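Local coordinates for protein probable porin (Pseudomonas aeruginosa, PDB 4FT6) that is a probable porin of the OprD family, forming a beta-barrel channel through the outer membrane that probably takes up small solutes, at residues L22-D27 and A79-L84; D94-L99 and G129-Q134. One frame throughout, in Å; residues are numbered along the deposited sequence.

In the fold
Contact 1 (22-27 with 79-84) and contact 2 (94-99 with 129-134) are neighbours, their centres 13 Å apart, on the same side of the centre of the barrel. In each, a strand of the wall meets a loop, and the two loops are tied together and to the wall. Arg130 NE of contact 2 probably donates to Ser81 O of contact 1 at 2.7 Å, and Tyr96 OH probably bonds Leu83 O at 2.8 Å. Leu22 CD2 also packs against Arg130 O at 3.5 Å. Detergent molecules lie against both strands: one C8E touches Tyr23, while DMU lies along Ala97 to Leu99 and a second C8E against Leu99.

Contact 1: L22-D27 and A79-L84; sequences LYFNRD and AGSGLL
A small apolar contact, buried inside the barrel, packs the inner face of strand 14-28 against the loop joining strands 58-71 and 95-107. Leu22 and Phe24 turn inward, and Leu83 lies against both. Its CD2 methyl meets Leu22 CD2 at 3.5 Å, while its CD1 lies over the strand, 3.7 Å from Leu22 O and 4.0 Å from Phe24 CB. Phe24 has its CG anti to the backbone N (chi1 -179°), and Ser81 lies over one face of its ring near the rim, with Ser81 O 3.9 Å above the plane and Ser81 CB 3.5 Å from Phe24 CD1. The hydroxyl of Ser81 is turned back into its own loop, where OG accepts from Leu83 N at 3.1 Å and closes an ST turn; it also hydrogen-bonds Glu40 on the adjacent strand. This turn presents Ser81 and Leu83 together to the wall. On the strand's other side, Tyr23 touches a bound C8E, and its OH hydrogen-bonds Glu39. Such alternation, with one face toward detergent and the other covered by an infolded loop, is characteristic of an outer membrane porin barrel.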
ATOM      1  N   LEU A  22     -17.649   1.189  -2.905  1.00 64.64           N
ATOM      2  CA  LEU A  22     -16.890  -0.024  -3.195  1.00 64.99           C
ATOM      3  C   LEU A  22     -17.742  -1.278  -3.110  1.00 65.38           C
ATOM      4  O   LEU A  22     -18.397  -1.525  -2.090  1.00 66.29           O
ATOM      5  CB  LEU A  22     -15.713  -0.143  -2.226  1.00 63.42           C
ATOM      6  CG  LEU A  22     -14.710  -1.268  -2.462  1.00 63.24           C
ATOM      7  CD1 LEU A  22     -14.355  -1.303  -3.923  1.00 57.51           C
ATOM      8  CD2 LEU A  22     -13.460  -1.015  -1.624  1.00 62.00           C
ATOM      9  N   TYR A  23     -17.731  -2.059  -4.189  1.00 61.11           N
ATOM     10  CA  TYR A  23     -18.327  -3.385  -4.182  1.00 61.67           C
ATOM     11  C   TYR A  23     -17.177  -4.386  -4.269  1.00 63.67           C
ATOM     12  O   TYR A  23     -16.359  -4.318  -5.188  1.00 63.84           O
ATOM     13  CB  TYR A  23     -19.300  -3.569  -5.357  1.00 67.27           C
ATOM     14  CG  TYR A  23     -19.738  -5.010  -5.527  1.00 69.90           C
ATOM     15  CD1 TYR A  23     -20.770  -5.535  -4.769  1.00 71.35           C
ATOM     16  CD2 TYR A  23     -19.101  -5.847  -6.424  1.00 65.75           C
ATOM     17  CE1 TYR A  23     -21.161  -6.855  -4.913  1.00 70.81           C
ATOM     18  CE2 TYR A  23     -19.486  -7.172  -6.570  1.00 66.63           C
ATOM     19  CZ  TYR A  23     -20.513  -7.667  -5.814  1.00 67.35           C
ATOM     20  OH  TYR A  23     -20.893  -8.978  -5.956  1.00 66.73           O
ATOM     21  N   PHE A  24     -17.121  -5.316  -3.323  1.00 63.22           N
ATOM     22  CA  PHE A  24     -16.021  -6.272  -3.244  1.00 63.97           C
ATOM     23  C   PHE A  24     -16.593  -7.676  -3.205  1.00 70.64           C
ATOM     24  O   PHE A  24     -17.504  -7.952  -2.428  1.00 74.18           O
ATOM     25  CB  PHE A  24     -15.224  -6.019  -1.968  1.00 59.86           C
ATOM     26  CG  PHE A  24     -14.033  -6.930  -1.793  1.00 57.01           C
ATOM     27  CD1 PHE A  24     -14.173  -8.199  -1.243  1.00 59.92           C
ATOM     28  CD2 PHE A  24     -12.763  -6.498  -2.138  1.00 57.15           C
ATOM     29  CE1 PHE A  24     -13.065  -9.032  -1.071  1.00 64.76           C
ATOM     30  CE2 PHE A  24     -11.650  -7.322  -1.965  1.00 60.24           C
ATOM     31  CZ  PHE A  24     -11.801  -8.593  -1.431  1.00 64.70           C
ATOM     32  N   ASN A  25     -16.045  -8.566  -4.024  1.00 68.77           N
ATOM     33  CA  ASN A  25     -16.559  -9.925  -4.106  1.00 68.22           C
ATOM     34  C   ASN A  25     -15.417 -10.904  -4.346  1.00 69.95           C
ATOM     35  O   ASN A  25     -14.962 -11.088  -5.478  1.00 70.71           O
ATOM     36  CB  ASN A  25     -17.617 -10.024  -5.208  1.00 75.99           C
ATOM     37  CG  ASN A  25     -18.451 -11.292  -5.112  1.00 83.38           C
ATOM     38  OD1 ASN A  25     -17.939 -12.364  -4.783  1.00 86.86           O
ATOM     39  ND2 ASN A  25     -19.747 -11.172  -5.394  1.00 78.37           N
ATOM     40  N   ARG A  26     -14.929 -11.502  -3.264  1.00 71.01           N
ATOM     41  CA  ARG A  26     -13.904 -12.530  -3.355  1.00 65.38           C
ATOM     42  C   ARG A  26     -14.586 -13.877  -3.292  1.00 72.38           C
ATOM     43  O   ARG A  26     -15.204 -14.225  -2.281  1.00 74.73           O
ATOM     44  CB  ARG A  26     -12.901 -12.427  -2.212  1.00 60.58           C
ATOM     45  CG  ARG A  26     -11.957 -13.625  -2.114  1.00 61.23           C
ATOM     46  CD  ARG A  26     -10.787 -13.330  -1.180  1.00 65.93           C
ATOM     47  NE  ARG A  26      -9.978 -12.198  -1.644  1.00 64.30           N
ATOM     48  CZ  ARG A  26      -8.973 -11.663  -0.960  1.00 60.62           C
ATOM     49  NH1 ARG A  26      -8.652 -12.153   0.222  1.00 60.38           N
ATOM     50  NH2 ARG A  26      -8.295 -10.634  -1.453  1.00 62.09           N
ATOM     51  N   ASP A  27     -14.477 -14.631  -4.379  1.00 72.27           N
ATOM     52  CA  ASP A  27     -15.123 -15.926  -4.469  1.00 73.39           C
ATOM     53  C   ASP A  27     -14.123 -17.072  -4.298  1.00 79.88           C
ATOM     54  O   ASP A  27     -13.211 -17.243  -5.109  1.00 88.82           O
ATOM     55  CB  ASP A  27     -15.876 -16.047  -5.795  1.00 71.24           C
ATOM     56  CG  ASP A  27     -16.497 -17.412  -5.987  1.00 87.92           C
ATOM     57  OD1 ASP A  27     -16.805 -18.092  -4.980  1.00 88.93           O
ATOM     58  OD2 ASP A  27     -16.682 -17.811  -7.154  1.00104.50           O
ATOM     59  N   ALA A  79     -18.989 -11.921   5.153  1.00 82.90           N
ATOM     60  CA  ALA A  79     -18.665 -10.575   5.659  1.00 88.52           C
ATOM     61  C   ALA A  79     -17.188 -10.167   5.906  1.00 88.40           C
ATOM     62  O   ALA A  79     -16.915  -9.004   6.214  1.00 98.18           O
ATOM     63  CB  ALA A  79     -19.526 -10.261   6.912  1.00 57.20           C
ATOM     64  N   GLY A  80     -16.232 -11.075   5.789  1.00 80.21           N
ATOM     65  CA  GLY A  80     -14.866 -10.685   6.116  1.00 80.31           C
ATOM     66  C   GLY A  80     -14.091  -9.941   5.034  1.00 72.42           C
ATOM     67  O   GLY A  80     -12.874 -10.068   4.951  1.00 72.73           O
ATOM     68  N   SER A  81     -14.778  -9.151   4.217  1.00 64.73           N
ATOM     69  CA  SER A  81     -14.158  -8.610   3.003  1.00 59.28           C
ATOM     70  C   SER A  81     -13.062  -7.582   3.245  1.00 57.78           C
ATOM     71  O   SER A  81     -12.242  -7.331   2.356  1.00 67.08           O
ATOM     72  CB  SER A  81     -15.213  -7.985   2.098  1.00 65.53           C
ATOM     73  OG  SER A  81     -15.488  -6.662   2.510  1.00 70.93           O
ATOM     74  N   GLY A  82     -13.060  -6.974   4.427  1.00 55.62           N
ATOM     75  CA  GLY A  82     -12.133  -5.902   4.728  1.00 55.14           C
ATOM     76  C   GLY A  82     -12.659  -4.506   4.445  1.00 55.49           C
ATOM     77  O   GLY A  82     -11.929  -3.536   4.615  1.00 68.24           O
ATOM     78  N   LEU A  83     -13.914  -4.393   4.014  1.00 62.33           N
ATOM     79  CA  LEU A  83     -14.539  -3.079   3.829  1.00 61.18           C
ATOM     80  C   LEU A  83     -15.099  -2.586   5.149  1.00 62.09           C
ATOM     81  O   LEU A  83     -15.279  -1.379   5.355  1.00 68.24           O
ATOM     82  CB  LEU A  83     -15.709  -3.138   2.846  1.00 61.57           C
ATOM     83  CG  LEU A  83     -15.563  -3.769   1.475  1.00 63.33           C
ATOM     84  CD1 LEU A  83     -16.756  -3.413   0.609  1.00 60.33           C
ATOM     85  CD2 LEU A  83     -14.281  -3.306   0.847  1.00 76.86           C
ATOM     86  N   LEU A  84     -15.399  -3.535   6.030  1.00 64.35           N
ATOM     87  CA  LEU A  84     -16.106  -3.245   7.274  1.00 63.99           C
ATOM     88  C   LEU A  84     -15.550  -4.087   8.415  1.00 62.90           C
ATOM     89  O   LEU A  84     -15.082  -5.212   8.196  1.00 72.03           O
ATOM     90  CB  LEU A  84     -17.605  -3.544   7.124  1.00 61.94           C
ATOM     91  CG  LEU A  84     -18.488  -2.841   6.097  1.00 60.80           C
ATOM     92  CD1 LEU A  84     -19.812  -3.575   6.028  1.00 65.23           C
ATOM     93  CD2 LEU A  84     -18.720  -1.382   6.463  1.00 60.50           C
TER

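Contact 2: D94-L99 and G129-Q134; sequences DDYARL and GRLLPQ. With DMU (decyl-beta-D-maltopyranoside), chain F; C8E ((hydroxyethyloxy)tri(ethyloxy)octane), chain D.
Strand 95-99 is extended and passes the loop 129-134 at a distance, without backbone pairing: Tyr96 CA is 10.1 Å from Leu132 CA, and a single long side chain bridges the gap. Tyr96 has its ring carbon CG set between the backbone N and the carbonyl carbon (chi1 62°), which sends the ring inward from the wall until its phenol end reaches two consecutive leucines of the loop. Leu132 comes from the opposite direction, its CD1 methyl lying obliquely to the ring against both the hydroxyl and Tyr96 CZ, 3.5 Å from the latter. Leu131 crosses at an angle and brings CD2 to 3.7 Å from Tyr96 OH. This oxygen is nonetheless satisfied, because it hydrogen-bonds Leu83 O of the preceding loop, with a weak second bond to Arg162 O. Leu131 in turn touches Leu22 of strand 14-28, and Leu132 rests on Gln67 of strand 58-71. Within the loop, Arg130 NH1 bonds Gly129 O at 2.8 Å; the acceptor lies in the guanidinium plane, while the donor stands well above the carbonyl plane. Arg98, extended from CG to NE, leaves from the inner face of the strand for Glu116, with which it forms a salt bridge, and also bonds Ser165 O.

The maltoside head of DMU sits at the strand's edge, where Leu99 N donates to O49 at 2.8 Å. Its alkyl chain runs past Ala97 on the outer face, with Ala97 CB 3.8 Å from DMU C22, and Leu99 CD2 touches C10 of a C8E molecule at 3.5 Å. A wall strand with an apolar outer face, here holding detergent, and a loop folded inward against its inner side is characteristic of OprD-family porins, where such loops narrow the channel, as is probable here.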
ATOM      1  N   ASP A  94     -22.480  -1.779  11.026  1.00 68.45           N
ATOM      2  CA  ASP A  94     -23.271  -0.967  10.118  1.00 69.29           C
ATOM      3  C   ASP A  94     -22.465   0.252   9.699  1.00 62.33           C
ATOM      4  O   ASP A  94     -22.722   0.852   8.653  1.00 64.94           O
ATOM      5  CB  ASP A  94     -24.584  -0.553  10.778  1.00 70.11           C
ATOM      6  CG  ASP A  94     -25.429  -1.736  11.168  1.00 79.22           C
ATOM      7  OD1 ASP A  94     -25.359  -2.772  10.473  1.00 87.42           O
ATOM      8  OD2 ASP A  94     -26.161  -1.628  12.171  1.00 91.03           O
ATOM      9  N   ASP A  95     -21.476   0.594  10.517  1.00 58.10           N
ATOM     10  CA  ASP A  95     -20.632   1.748  10.249  1.00 63.90           C
ATOM     11  C   ASP A  95     -19.424   1.801  11.178  1.00 67.35           C
ATOM     12  O   ASP A  95     -19.339   1.058  12.169  1.00 71.16           O
ATOM     13  CB  ASP A  95     -21.430   3.052  10.341  1.00 71.66           C
ATOM     14  CG  ASP A  95     -21.943   3.326  11.738  1.00 86.67           C
ATOM     15  OD1 ASP A  95     -21.988   2.385  12.558  1.00 91.95           O
ATOM     16  OD2 ASP A  95     -22.308   4.489  12.020  1.00 95.47           O
ATOM     17  N   TYR A  96     -18.475   2.663  10.826  1.00 59.77           N
ATOM     18  CA  TYR A  96     -17.332   2.954  11.680  1.00 53.01           C
ATOM     19  C   TYR A  96     -16.716   4.283  11.264  1.00 56.16           C
ATOM     20  O   TYR A  96     -16.774   4.680  10.093  1.00 61.34           O
ATOM     21  CB  TYR A  96     -16.305   1.825  11.642  1.00 54.07           C
ATOM     22  CG  TYR A  96     -15.676   1.549  10.278  1.00 66.02           C
ATOM     23  CD1 TYR A  96     -16.447   1.150   9.189  1.00 61.09           C
ATOM     24  CD2 TYR A  96     -14.300   1.648  10.097  1.00 67.59           C
ATOM     25  CE1 TYR A  96     -15.863   0.877   7.960  1.00 66.74           C
ATOM     26  CE2 TYR A  96     -13.711   1.379   8.869  1.00 65.42           C
ATOM     27  CZ  TYR A  96     -14.495   0.992   7.808  1.00 69.89           C
ATOM     28  OH  TYR A  96     -13.914   0.720   6.591  1.00 69.77           O
ATOM     29  N   ALA A  97     -16.144   4.986  12.226  1.00 54.73           N
ATOM     30  CA  ALA A  97     -15.604   6.301  11.946  1.00 59.61           C
ATOM     31  C   ALA A  97     -14.315   6.482  12.708  1.00 64.60           C
ATOM     32  O   ALA A  97     -14.001   5.720  13.635  1.00 56.95           O
ATOM     33  CB  ALA A  97     -16.596   7.390  12.298  1.00 53.52           C
ATOM     34  N   ARG A  98     -13.546   7.477  12.294  1.00 61.80           N
ATOM     35  CA  ARG A  98     -12.301   7.764  12.973  1.00 51.66           C
ATOM     36  C   ARG A  98     -11.899   9.205  12.692  1.00 55.79           C
ATOM     37  O   ARG A  98     -12.147   9.739  11.604  1.00 63.19           O
ATOM     38  CB  ARG A  98     -11.219   6.802  12.508  1.00 61.93           C
ATOM     39  CG  ARG A  98     -10.022   6.764  13.418  1.00 70.64           C
ATOM     40  CD  ARG A  98      -8.921   5.848  12.901  1.00 65.59           C
ATOM     41  NE  ARG A  98      -7.674   6.202  13.573  1.00 59.45           N
ATOM     42  CZ  ARG A  98      -7.389   5.867  14.822  1.00 55.66           C
ATOM     43  NH1 ARG A  98      -8.251   5.140  15.523  1.00 47.07           N
ATOM     44  NH2 ARG A  98      -6.239   6.250  15.363  1.00 64.42           N
ATOM     45  N   LEU A  99     -11.291   9.844  13.678  1.00 54.62           N
ATOM     46  CA  LEU A  99     -10.881  11.219  13.526  1.00 58.17           C
ATOM     47  C   LEU A  99      -9.548  11.399  14.231  1.00 64.92           C
ATOM     48  O   LEU A  99      -9.436  11.157  15.433  1.00 67.91           O
ATOM     49  CB  LEU A  99     -11.930  12.140  14.132  1.00 59.56           C
ATOM     50  CG  LEU A  99     -11.769  13.652  13.952  1.00 64.15           C
ATOM     51  CD1 LEU A  99     -11.545  13.981  12.483  1.00 53.40           C
ATOM     52  CD2 LEU A  99     -13.008  14.393  14.506  1.00 64.37           C
ATOM     53  N   GLY A 129      -6.033  -0.649   0.223  1.00 50.37           N
ATOM     54  CA  GLY A 129      -6.667  -1.620  -0.656  1.00 43.29           C
ATOM     55  C   GLY A 129      -8.126  -1.955  -0.383  1.00 59.96           C
ATOM     56  O   GLY A 129      -8.616  -2.954  -0.899  1.00 67.47           O
ATOM     57  N   ARG A 130      -8.822  -1.146   0.421  1.00 63.33           N
ATOM     58  CA  ARG A 130     -10.256  -1.342   0.639  1.00 48.76           C
ATOM     59  C   ARG A 130     -11.020  -0.015   0.677  1.00 56.37           C
ATOM     60  O   ARG A 130     -10.863   0.835  -0.200  1.00 58.71           O
ATOM     61  CB  ARG A 130     -10.514  -2.117   1.936  1.00 48.33           C
ATOM     62  CG  ARG A 130     -10.021  -3.551   1.977  1.00 51.99           C
ATOM     63  CD  ARG A 130     -10.740  -4.430   0.962  1.00 58.21           C
ATOM     64  NE  ARG A 130     -10.367  -5.838   1.108  1.00 61.50           N
ATOM     65  CZ  ARG A 130      -9.332  -6.399   0.495  1.00 57.27           C
ATOM     66  NH1 ARG A 130      -8.584  -5.668  -0.310  1.00 50.74           N
ATOM     67  NH2 ARG A 130      -9.049  -7.683   0.680  1.00 56.81           N
ATOM     68  N   LEU A 131     -11.847   0.156   1.704  1.00 58.96           N
ATOM     69  CA  LEU A 131     -12.719   1.317   1.790  1.00 64.66           C
ATOM     70  C   LEU A 131     -12.000   2.571   2.305  1.00 68.69           C
ATOM     71  O   LEU A 131     -12.146   3.664   1.753  1.00 74.40           O
ATOM     72  CB  LEU A 131     -13.928   0.994   2.682  1.00 64.20           C
ATOM     73  CG  LEU A 131     -15.130   1.952   2.596  1.00 62.11           C
ATOM     74  CD1 LEU A 131     -15.856   1.798   1.267  1.00 60.42           C
ATOM     75  CD2 LEU A 131     -16.084   1.758   3.752  1.00 58.01           C
ATOM     76  N   LEU A 132     -11.226   2.403   3.368  1.00 62.58           N
ATOM     77  CA  LEU A 132     -10.626   3.518   4.081  1.00 53.28           C
ATOM     78  C   LEU A 132      -9.165   3.173   4.387  1.00 54.81           C
ATOM     79  O   LEU A 132      -8.843   2.001   4.627  1.00 56.52           O
ATOM     80  CB  LEU A 132     -11.411   3.748   5.369  1.00 53.73           C
ATOM     81  CG  LEU A 132     -12.843   4.271   5.227  1.00 58.21           C
ATOM     82  CD1 LEU A 132     -13.603   4.188   6.559  1.00 64.64           C
ATOM     83  CD2 LEU A 132     -12.799   5.712   4.748  1.00 52.84           C
ATOM     84  N   PRO A 133      -8.274   4.183   4.378  1.00 54.11           N
ATOM     85  CA  PRO A 133      -6.826   3.962   4.539  1.00 54.41           C
ATOM     86  C   PRO A 133      -6.430   3.481   5.931  1.00 56.88           C
ATOM     87  O   PRO A 133      -6.986   3.934   6.945  1.00 58.09           O
ATOM     88  CB  PRO A 133      -6.235   5.364   4.348  1.00 47.91           C
ATOM     89  CG  PRO A 133      -7.351   6.293   4.800  1.00 44.40           C
ATOM     90  CD  PRO A 133      -8.602   5.618   4.280  1.00 54.61           C
ATOM     91  N   GLN A 134      -5.454   2.582   5.969  1.00 53.29           N
ATOM     92  CA  GLN A 134      -4.693   2.293   7.183  1.00 52.56           C
ATOM     93  C   GLN A 134      -4.014   3.596   7.636  1.00 53.64           C
ATOM     94  O   GLN A 134      -3.592   4.408   6.808  1.00 53.01           O
ATOM     95  CB  GLN A 134      -3.613   1.258   6.844  1.00 51.79           C
ATOM     96  CG  GLN A 134      -2.892   0.618   8.032  1.00 58.90           C
ATOM     97  CD  GLN A 134      -1.773  -0.337   7.589  1.00 60.49           C
ATOM     98  OE1 GLN A 134      -0.941   0.009   6.728  1.00 61.29           O
ATOM     99  NE2 GLN A 134      -1.754  -1.544   8.166  1.00 45.77           N
TER
HETATM  100  C1  DMU F 405     -12.071   7.890  17.088  1.00 85.38           C
HETATM  101  C2  DMU F 405     -11.292   6.650  17.675  1.00 87.35           C
HETATM  102  C3  DMU F 405     -12.190   5.831  18.815  1.00101.66           C
HETATM  103  C4  DMU F 405     -13.717   5.858  18.438  1.00 77.98           C
HETATM  104  O5  DMU F 405     -14.102   7.160  18.116  1.00 86.47           O
HETATM  105  C6  DMU F 405     -13.528   7.569  16.902  1.00 84.19           C
HETATM  106  O7  DMU F 405     -11.689   4.493  19.218  1.00104.46           O
HETATM  107  O16 DMU F 405     -14.272   8.639  16.327  1.00 75.83           O
HETATM  108  C18 DMU F 405     -15.678   8.549  16.338  1.00 73.12           C
HETATM  109  C19 DMU F 405     -16.336   9.828  15.827  1.00 70.25           C
HETATM  110  C22 DMU F 405     -15.631  10.313  14.569  1.00 74.79           C
HETATM  111  C25 DMU F 405     -16.064  11.748  14.281  1.00 77.27           C
HETATM  112  C28 DMU F 405     -16.711  11.798  12.899  1.00 78.90           C
HETATM  113  C31 DMU F 405     -15.708  12.377  11.905  1.00 74.88           C
HETATM  114  C34 DMU F 405     -15.925  11.677  10.579  1.00 71.95           C
HETATM  115  C37 DMU F 405     -15.748  12.653   9.440  1.00 72.29           C
HETATM  116  C40 DMU F 405     -15.665  11.894   8.140  1.00 70.04           C
HETATM  117  C43 DMU F 405     -16.133  12.797   7.039  1.00 77.52           C
HETATM  118  O49 DMU F 405     -11.455   8.190  15.903  1.00 86.43           O
HETATM  119  O55 DMU F 405      -9.856   6.893  17.927  1.00 87.91           O
HETATM  120  C57 DMU F 405     -14.464   5.381  19.624  1.00 73.43           C
HETATM  121  O61 DMU F 405     -14.154   6.242  20.667  1.00 81.72           O
HETATM  122  C5  DMU F 405      -9.539   3.456  19.529  1.00 95.62           C
HETATM  123  C7  DMU F 405      -9.747   2.550  20.679  1.00101.50           C
HETATM  124  C8  DMU F 405      -9.914   3.415  22.006  1.00107.11           C
HETATM  125  C9  DMU F 405      -9.540   4.941  21.716  1.00125.59           C
HETATM  126  O1  DMU F 405     -10.454   5.399  20.803  1.00119.81           O
HETATM  127  C10 DMU F 405     -10.372   4.720  19.603  1.00105.25           C
HETATM  128  O2  DMU F 405     -11.259   3.226  22.615  1.00108.04           O
HETATM  129  O3  DMU F 405      -8.209   3.804  19.432  1.00 77.46           O
HETATM  130  O4  DMU F 405      -8.760   1.573  20.710  1.00 96.29           O
HETATM  131  C11 DMU F 405      -9.530   5.888  22.891  1.00127.62           C
HETATM  132  O6  DMU F 405      -9.291   7.177  22.422  1.00124.00           O
HETATM  133  C1  C8E D 403      -4.561  10.602  16.207  1.00 62.13           C
HETATM  134  C2  C8E D 403      -4.735  12.045  16.696  1.00 65.33           C
HETATM  135  C3  C8E D 403      -5.461  12.117  18.044  1.00 61.59           C
HETATM  136  C4  C8E D 403      -6.931  12.518  17.934  1.00 60.45           C
HETATM  137  C5  C8E D 403      -7.133  13.981  18.315  1.00 71.45           C
HETATM  138  C6  C8E D 403      -8.588  14.427  18.397  1.00 75.11           C
HETATM  139  C7  C8E D 403      -9.004  15.354  17.257  1.00 80.44           C
HETATM  140  C8  C8E D 403     -10.159  16.251  17.703  1.00 87.45           C
HETATM  141  O9  C8E D 403     -10.373  17.370  16.863  1.00 87.10           O
HETATM  142  C10 C8E D 403     -11.313  17.148  15.830  1.00 79.96           C
HETATM  143  C11 C8E D 403     -12.476  18.139  15.912  1.00 77.38           C
HETATM  144  O12 C8E D 403     -12.038  19.481  15.966  1.00 84.73           O
HETATM  145  C13 C8E D 403     -12.978  20.402  15.445  1.00 87.45           C
HETATM  146  C14 C8E D 403     -12.300  21.708  15.041  1.00 92.06           C
HETATM  147  O15 C8E D 403     -12.159  21.795  13.637  1.00 92.49           O